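Local coordinates for Dye type peroxidase A (PDB 6GZW), which binds haem as a dye-decolourising (DyP-type) peroxidase and probably uses hydrogen peroxide to oxidise dyes and similar substrates, at residues Gly184-Lys189 against Ser264-Leu269; Ala297-Arg302 against Val334-Lys339. One frame throughout, in Å; residues are numbered along the deposited sequence.

Contact 1 (Gly184-Lys189 against Ser264-Leu269). With HEM (protoporphyrin IX containing Fe), chain C.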
loop_
_atom_site.group_PDB
_atom_site.type_symbol
_atom_site.label_atom_id
_atom_site.label_comp_id
_atom_site.label_asym_id
_atom_site.label_seq_id
_atom_site.Cartn_x
_atom_site.Cartn_y
_atom_site.Cartn_z
ATOM N N GLY A 184 16.230 12.166 1.008
ATOM C CA GLY A 184 17.271 11.148 0.955
ATOM C C GLY A 184 18.604 11.614 0.401
ATOM O O GLY A 184 19.576 10.865 0.444
ATOM N N THR A 185 18.690 12.848 -0.087
ATOM C CA THR A 185 19.919 13.326 -0.736
ATOM C C THR A 185 21.174 13.123 0.126
ATOM O O THR A 185 22.171 12.591 -0.361
ATOM C CB THR A 185 19.762 14.820 -1.045
ATOM O OG1 THR A 185 18.607 15.000 -1.874
ATOM C CG2 THR A 185 20.995 15.390 -1.696
ATOM N N ARG A 186 21.117 13.545 1.388
ATOM C CA ARG A 186 22.287 13.512 2.282
ATOM C C ARG A 186 22.289 12.293 3.210
ATOM O O ARG A 186 22.605 12.374 4.392
ATOM C CB ARG A 186 22.417 14.833 3.032
ATOM C CG ARG A 186 22.830 16.001 2.100
ATOM C CD ARG A 186 24.271 16.488 2.323
ATOM N NE ARG A 186 24.438 16.819 3.738
ATOM C CZ ARG A 186 25.602 17.087 4.331
ATOM N NH1 ARG A 186 26.723 17.095 3.628
ATOM N NH2 ARG A 186 25.634 17.314 5.637
ATOM N N ASN A 187 21.933 11.153 2.646
ATOM C CA ASN A 187 21.931 9.918 3.398
ATOM C C ASN A 187 23.326 9.343 3.277
ATOM O O ASN A 187 23.795 9.155 2.146
ATOM C CB ASN A 187 20.905 8.957 2.800
ATOM C CG ASN A 187 20.692 7.719 3.639
ATOM O OD1 ASN A 187 20.696 7.781 4.878
ATOM N ND2 ASN A 187 20.458 6.588 2.967
ATOM N N PRO A 188 23.980 9.042 4.425
ATOM C CA PRO A 188 25.286 8.357 4.358
ATOM C C PRO A 188 25.232 7.025 3.607
ATOM O O PRO A 188 24.211 6.331 3.630
ATOM C CB PRO A 188 25.682 8.189 5.825
ATOM C CG PRO A 188 24.921 9.245 6.564
ATOM C CD PRO A 188 23.616 9.369 5.817
ATOM N N LYS A 189 26.327 6.702 2.917
ATOM C CA LYS A 189 26.393 5.555 2.005
ATOM C C LYS A 189 27.686 4.772 2.266
ATOM O O LYS A 189 28.665 5.362 2.723
ATOM C CB LYS A 189 26.339 6.036 0.544
ATOM C CG LYS A 189 24.939 6.408 0.056
ATOM C CD LYS A 189 24.959 7.203 -1.247
ATOM C CE LYS A 189 25.383 8.655 -1.060
ATOM N NZ LYS A 189 24.871 9.523 -2.162
ATOM N N SER A 264 22.939 17.798 -4.946
ATOM C CA SER A 264 24.271 17.497 -4.423
ATOM C C SER A 264 25.128 18.725 -4.201
ATOM O O SER A 264 26.173 18.616 -3.593
ATOM C CB SER A 264 25.028 16.563 -5.378
ATOM O OG SER A 264 25.222 17.175 -6.656
ATOM N N THR A 265 24.713 19.876 -4.704
ATOM C CA THR A 265 25.494 21.092 -4.512
ATOM C C THR A 265 25.660 21.348 -3.010
ATOM O O THR A 265 24.699 21.257 -2.221
ATOM C CB THR A 265 24.805 22.275 -5.185
ATOM O OG1 THR A 265 24.789 22.072 -6.597
ATOM C CG2 THR A 265 25.539 23.616 -4.883
ATOM N N GLU A 266 26.876 21.673 -2.591
ATOM C CA GLU A 266 27.138 21.857 -1.162
ATOM C C GLU A 266 26.394 23.107 -0.653
ATOM O O GLU A 266 26.380 24.169 -1.316
ATOM C CB GLU A 266 28.651 21.996 -0.898
ATOM C CG GLU A 266 29.450 20.696 -1.001
ATOM C CD GLU A 266 29.105 19.673 0.055
ATOM O OE1 GLU A 266 28.591 20.036 1.142
ATOM O OE2 GLU A 266 29.348 18.487 -0.213
ATOM N N MET A 267 25.752 22.978 0.503
ATOM C CA MET A 267 25.008 24.071 1.138
ATOM C C MET A 267 25.997 25.105 1.684
ATOM O O MET A 267 27.037 24.732 2.225
ATOM C CB MET A 267 24.178 23.529 2.297
ATOM C CG MET A 267 23.163 24.497 2.868
ATOM S SD MET A 267 22.224 23.774 4.254
ATOM C CE MET A 267 20.911 23.018 3.283
ATOM N N ASP A 268 25.671 26.386 1.510
ATOM C CA ASP A 268 26.449 27.460 2.097
ATOM C C ASP A 268 25.648 28.025 3.285
ATOM O O ASP A 268 24.640 28.700 3.112
ATOM C CB ASP A 268 26.729 28.528 1.040
ATOM C CG ASP A 268 27.608 29.645 1.555
ATOM O OD1 ASP A 268 27.677 29.858 2.778
ATOM O OD2 ASP A 268 28.206 30.332 0.708
ATOM N N LEU A 269 26.129 27.720 4.479
ATOM C CA LEU A 269 25.446 28.024 5.730
ATOM C C LEU A 269 25.622 29.482 6.165
ATOM O O LEU A 269 24.934 29.933 7.078
ATOM C CB LEU A 269 25.961 27.112 6.820
ATOM C CG LEU A 269 25.707 25.618 6.603
ATOM C CD1 LEU A 269 26.572 24.780 7.539
ATOM C CD2 LEU A 269 24.248 25.301 6.817
HETATM C CHA HEM C . 17.194 15.804 5.815
HETATM C CHB HEM C . 12.358 15.860 5.618
HETATM C CHC HEM C . 12.219 14.039 10.119
HETATM C CHD HEM C . 17.027 13.987 10.295
HETATM C C1A HEM C . 15.908 15.979 5.375
HETATM C C2A HEM C . 15.555 16.560 4.121
HETATM C C3A HEM C . 14.199 16.573 4.081
HETATM C C4A HEM C . 13.712 16.009 5.306
HETATM C CMA HEM C . 13.311 17.054 2.959
HETATM C CAA HEM C . 16.498 17.082 3.044
HETATM C CBA HEM C . 16.945 16.095 1.977
HETATM C CGA HEM C . 17.847 15.049 2.540
HETATM O O1A HEM C . 19.082 15.237 2.705
HETATM O O2A HEM C . 17.362 13.935 2.891
HETATM C C1B HEM C . 11.897 15.336 6.840
HETATM C C2B HEM C . 10.523 15.120 7.151
HETATM C C3B HEM C . 10.444 14.615 8.411
HETATM C C4B HEM C . 11.860 14.507 8.878
HETATM C CMB HEM C . 9.365 15.448 6.258
HETATM C CAB HEM C . 9.270 14.140 9.172
HETATM C CBB HEM C . 8.155 13.693 8.617
HETATM C C1C HEM C . 13.506 13.906 10.591
HETATM C C2C HEM C . 13.847 13.419 11.880
HETATM C C3C HEM C . 15.230 13.422 11.936
HETATM C C4C HEM C . 15.710 13.878 10.656
HETATM C CMC HEM C . 12.920 13.018 12.986
HETATM C CAC HEM C . 16.138 13.079 13.056
HETATM C CBC HEM C . 15.857 13.084 14.368
HETATM C C1D HEM C . 17.413 14.434 9.025
HETATM C C2D HEM C . 18.843 14.465 8.666
HETATM C C3D HEM C . 18.904 14.973 7.421
HETATM C C4D HEM C . 17.487 15.243 7.038
HETATM C CMD HEM C . 20.018 13.984 9.513
HETATM C CAD HEM C . 20.173 15.208 6.617
HETATM C CBD HEM C . 20.841 16.542 6.963
HETATM C CGD HEM C . 22.121 16.701 6.204
HETATM O O1D HEM C . 22.143 17.330 5.109
HETATM O O2D HEM C . 23.160 16.180 6.659
HETATM N NA HEM C . 14.775 15.734 6.136
HETATM N NB HEM C . 12.636 14.984 7.898
HETATM N NC HEM C . 14.620 14.233 9.892
HETATM N ND HEM C . 16.644 14.989 8.072
HETATM FE FE HEM C . 14.711 15.017 7.996
HETATM O O HOH W 1 27.500 16.796 0.831
HETATM O O HOH W 2 14.670 13.154 7.319
#
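Arg186 and Glu266 face each other with opposite charges but form no salt bridge: NH1 of Arg186 lies 4.3 Å from OE1 of Glu266, which sits well out of the guanidinium plane, with no N-H aimed at it. Water 1 joins them instead, in the plane at the guanidinium edge; it accepts from Arg186 NH1 at 2.9 Å and donates to Glu266 OE2 at 2.7 Å. The rest of the guanidinium serves the haem. Arg186 NE donates to HEM O1D at 2.7 Å, a nearly straight bond (164°), while Arg186 NH2 reaches HEM O2D at 2.9 Å, so this propionate is gripped through both oxygens. Bends at chi2 (-109°) and chi3 (-54°) fold the arginine chain round O1D, which CB, CG and CD also touch. Gly184 closes the GXXDG sequence motif of DyP peroxidases and starts a type I turn to Asn187. Gly184 N donates to HEM O2A at 2.8 Å and Arg186 N to HEM O1A at 3.0 Å, so the turn grips both oxygens of the other propionate through backbone N-H groups, and Arg301 adds its side chain at O2A. Replacing Arg186 by an alanine removes the guanidinium and is likely to leave the O1D/O2D propionate without its two-pronged partner and water 1 without the NH1 donor. Thr185 CG2 approaches Ser264 N loosely, at 4.5 Å, while its OG1 is hydrogen-bonded to Glu263.

Contact 2 (Ala297-Arg302 against Val334-Lys339). With HEM (protoporphyrin IX containing Fe), chain C.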
loop_
_atom_site.group_PDB
_atom_site.type_symbol
_atom_site.label_atom_id
_atom_site.label_comp_id
_atom_site.label_asym_id
_atom_site.label_seq_id
_atom_site.Cartn_x
_atom_site.Cartn_y
_atom_site.Cartn_z
ATOM N N ALA A 297 26.971 13.937 15.155
ATOM C CA ALA A 297 25.815 13.015 15.199
ATOM C C ALA A 297 25.250 12.755 13.793
ATOM O O ALA A 297 25.103 13.691 12.988
ATOM C CB ALA A 297 24.753 13.557 16.113
ATOM N N ALA A 298 24.993 11.483 13.485
ATOM C CA ALA A 298 24.658 11.082 12.128
ATOM C C ALA A 298 23.857 9.810 12.167
ATOM O O ALA A 298 23.873 9.084 13.158
ATOM C CB ALA A 298 25.920 10.866 11.295
ATOM N N MET A 299 23.128 9.580 11.081
ATOM C CA MET A 299 22.296 8.385 10.969
ATOM C C MET A 299 22.030 8.108 9.504
ATOM O O MET A 299 22.025 9.014 8.698
ATOM C CB MET A 299 20.976 8.596 11.731
ATOM C CG MET A 299 20.032 9.621 11.089
ATOM S SD MET A 299 18.933 10.426 12.252
ATOM C CE MET A 299 20.153 11.506 12.984
ATOM N N VAL A 300 21.770 6.842 9.176
ATOM C CA VAL A 300 21.173 6.471 7.888
ATOM C C VAL A 300 19.660 6.556 8.058
ATOM O O VAL A 300 19.121 6.184 9.098
ATOM C CB VAL A 300 21.638 5.085 7.414
ATOM C CG1 VAL A 300 20.673 4.447 6.413
ATOM C CG2 VAL A 300 23.033 5.192 6.792
ATOM N N ARG A 301 19.017 7.160 7.071
ATOM C CA ARG A 301 17.556 7.274 7.016
ATOM C C ARG A 301 17.054 6.398 5.874
ATOM O O ARG A 301 17.569 6.461 4.772
ATOM C CB ARG A 301 17.159 8.735 6.790
ATOM C CG ARG A 301 17.464 9.610 7.999
ATOM C CD ARG A 301 17.241 11.086 7.727
ATOM N NE ARG A 301 18.186 11.527 6.703
ATOM C CZ ARG A 301 17.893 12.122 5.549
ATOM N NH1 ARG A 301 16.640 12.406 5.171
ATOM N NH2 ARG A 301 18.902 12.466 4.749
ATOM N N ARG A 302 16.049 5.569 6.148
ATOM C CA ARG A 302 15.572 4.616 5.165
ATOM C C ARG A 302 14.084 4.357 5.458
ATOM O O ARG A 302 13.710 3.311 5.990
ATOM C CB ARG A 302 16.405 3.327 5.231
ATOM C CG ARG A 302 16.184 2.336 4.129
ATOM C CD ARG A 302 17.016 1.066 4.276
ATOM N NE ARG A 302 16.630 0.140 3.235
ATOM C CZ ARG A 302 15.579 -0.668 3.283
ATOM N NH1 ARG A 302 14.776 -0.706 4.348
ATOM N NH2 ARG A 302 15.335 -1.452 2.241
ATOM N N VAL A 334 19.071 10.768 18.895
ATOM C CA VAL A 334 18.710 11.429 20.143
ATOM C C VAL A 334 19.122 12.920 20.174
ATOM O O VAL A 334 18.270 13.774 20.356
ATOM C CB VAL A 334 19.186 10.638 21.373
ATOM C CG1 VAL A 334 18.942 11.431 22.662
ATOM C CG2 VAL A 334 18.438 9.318 21.423
ATOM N N PRO A 335 20.413 13.215 19.977
ATOM C CA PRO A 335 20.802 14.649 20.004
ATOM C C PRO A 335 20.196 15.499 18.889
ATOM O O PRO A 335 19.888 16.665 19.112
ATOM C CB PRO A 335 22.334 14.608 19.920
ATOM C CG PRO A 335 22.662 13.265 19.357
ATOM C CD PRO A 335 21.578 12.333 19.839
ATOM N N VAL A 336 19.960 14.914 17.721
ATOM C CA VAL A 336 19.356 15.649 16.622
ATOM C C VAL A 336 17.903 15.939 16.993
ATOM O O VAL A 336 17.457 17.079 16.884
ATOM C CB VAL A 336 19.487 14.905 15.281
ATOM C CG1 VAL A 336 18.745 15.647 14.185
ATOM C CG2 VAL A 336 20.959 14.724 14.908
ATOM N N GLN A 337 17.154 14.932 17.436
ATOM C CA GLN A 337 15.769 15.178 17.847
ATOM C C GLN A 337 15.642 16.158 19.016
ATOM O O GLN A 337 14.697 16.956 19.039
ATOM C CB GLN A 337 15.002 13.857 18.118
ATOM C CG GLN A 337 13.501 13.996 18.378
ATOM C CD GLN A 337 12.725 14.704 17.261
ATOM O OE1 GLN A 337 13.162 14.739 16.109
ATOM N NE2 GLN A 337 11.564 15.257 17.600
ATOM N N ARG A 338 16.599 16.143 19.956
ATOM C CA ARG A 338 16.581 17.148 21.045
ATOM C C ARG A 338 16.608 18.538 20.442
ATOM O O ARG A 338 15.886 19.425 20.891
ATOM C CB ARG A 338 17.767 16.981 21.971
ATOM C CG ARG A 338 17.641 15.851 22.964
ATOM C CD ARG A 338 18.763 15.975 23.994
ATOM N NE ARG A 338 18.758 14.904 24.990
ATOM C CZ ARG A 338 17.882 14.796 25.985
ATOM N NH1 ARG A 338 16.881 15.667 26.127
ATOM N NH2 ARG A 338 17.992 13.791 26.853
ATOM N N LYS A 339 17.447 18.709 19.420
ATOM C CA LYS A 339 17.541 19.976 18.706
ATOM C C LYS A 339 16.306 20.286 17.886
ATOM O O LYS A 339 15.880 21.438 17.832
ATOM C CB LYS A 339 18.707 19.962 17.749
ATOM C CG LYS A 339 18.897 21.282 17.023
ATOM C CD LYS A 339 20.310 21.418 16.526
ATOM C CE LYS A 339 21.260 21.695 17.672
ATOM N NZ LYS A 339 22.642 21.564 17.162
HETATM C CHA HEM C . 17.194 15.804 5.815
HETATM C CHB HEM C . 12.358 15.860 5.618
HETATM C CHC HEM C . 12.219 14.039 10.119
HETATM C CHD HEM C . 17.027 13.987 10.295
HETATM C C1A HEM C . 15.908 15.979 5.375
HETATM C C2A HEM C . 15.555 16.560 4.121
HETATM C C3A HEM C . 14.199 16.573 4.081
HETATM C C4A HEM C . 13.712 16.009 5.306
HETATM C CMA HEM C . 13.311 17.054 2.959
HETATM C CAA HEM C . 16.498 17.082 3.044
HETATM C CBA HEM C . 16.945 16.095 1.977
HETATM C CGA HEM C . 17.847 15.049 2.540
HETATM O O1A HEM C . 19.082 15.237 2.705
HETATM O O2A HEM C . 17.362 13.935 2.891
HETATM C C1B HEM C . 11.897 15.336 6.840
HETATM C C2B HEM C . 10.523 15.120 7.151
HETATM C C3B HEM C . 10.444 14.615 8.411
HETATM C C4B HEM C . 11.860 14.507 8.878
HETATM C CMB HEM C . 9.365 15.448 6.258
HETATM C CAB HEM C . 9.270 14.140 9.172
HETATM C CBB HEM C . 8.155 13.693 8.617
HETATM C C1C HEM C . 13.506 13.906 10.591
HETATM C C2C HEM C . 13.847 13.419 11.880
HETATM C C3C HEM C . 15.230 13.422 11.936
HETATM C C4C HEM C . 15.710 13.878 10.656
HETATM C CMC HEM C . 12.920 13.018 12.986
HETATM C CAC HEM C . 16.138 13.079 13.056
HETATM C CBC HEM C . 15.857 13.084 14.368
HETATM C C1D HEM C . 17.413 14.434 9.025
HETATM C C2D HEM C . 18.843 14.465 8.666
HETATM C C3D HEM C . 18.904 14.973 7.421
HETATM C C4D HEM C . 17.487 15.243 7.038
HETATM C CMD HEM C . 20.018 13.984 9.513
HETATM C CAD HEM C . 20.173 15.208 6.617
HETATM C CBD HEM C . 20.841 16.542 6.963
HETATM C CGD HEM C . 22.121 16.701 6.204
HETATM O O1D HEM C . 22.143 17.330 5.109
HETATM O O2D HEM C . 23.160 16.180 6.659
HETATM N NA HEM C . 14.775 15.734 6.136
HETATM N NB HEM C . 12.636 14.984 7.898
HETATM N NC HEM C . 14.620 14.233 9.892
HETATM N ND HEM C . 16.644 14.989 8.072
HETATM FE FE HEM C . 14.711 15.017 7.996
HETATM O O HOH W 2 14.670 13.154 7.319
#
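Val336, on helix 333-343, meets Met299 and Ala297 just ahead of strand 300-310, the outermost strand on this side of the antiparallel sheet in the dimeric α/β-barrel fold of DyP peroxidases. Along Val336, CB comes first, 4.2 Å from Met299 CE and as near to the haem vinyl carbon CBC. At the branch the methyls part company. CG1 stands anti to the backbone N (chi1 175°) and packs on the same vinyl group, 3.8 Å from HEM CAC. CG2 turns to the other segment, where it meets Met299 CE at 3.8 Å, tip to tip, and Ala297 CB at 4.1 Å. That alanine methyl also rests against Pro335 CG at 3.9 Å, so one methyl touches two successive helix residues. Met299 SD passes 3.9 Å from HEM CAC, and the bend at chi3 (75°) turns CE from there to Val336; sulfur and valine thus share the vinyl. Two residues on, Arg301 enters the haem pocket with one guanidinium face over HEM C4D. NH1 and NH2 both donate to HEM O2A, which lies in the guanidinium plane, and NH1 forms a salt bridge with Asp183, consistent with the distal aspartate-arginine pair of this family. Arg301 NH1 also donates, at 3.0 Å, to water 2, the water bound to the haem iron.

Overall arrangement
Contact 1 is a surface meeting of two loops, centred about 19 Å from the centre of the chain; contact 2 is buried, about 12 Å from it, and brings a helix to the approach of an edge strand. Their chemistry follows: charge and a bridging water in contact 1, methyl, proline and thioether carbons in contact 2. Both contacts nevertheless touch one haem, contact 1 through 184-189 at the propionates, contact 2 through Met299 and Val336 at a vinyl group and Arg301 at a propionate and the iron-bound water. O2A is the shared point, bonded by Gly184 N and by Arg301. A probable hydrogen bond, Asn187 OD1 to Arg301 N at 2.8 Å, ties 184-189 directly to the strand of contact 2.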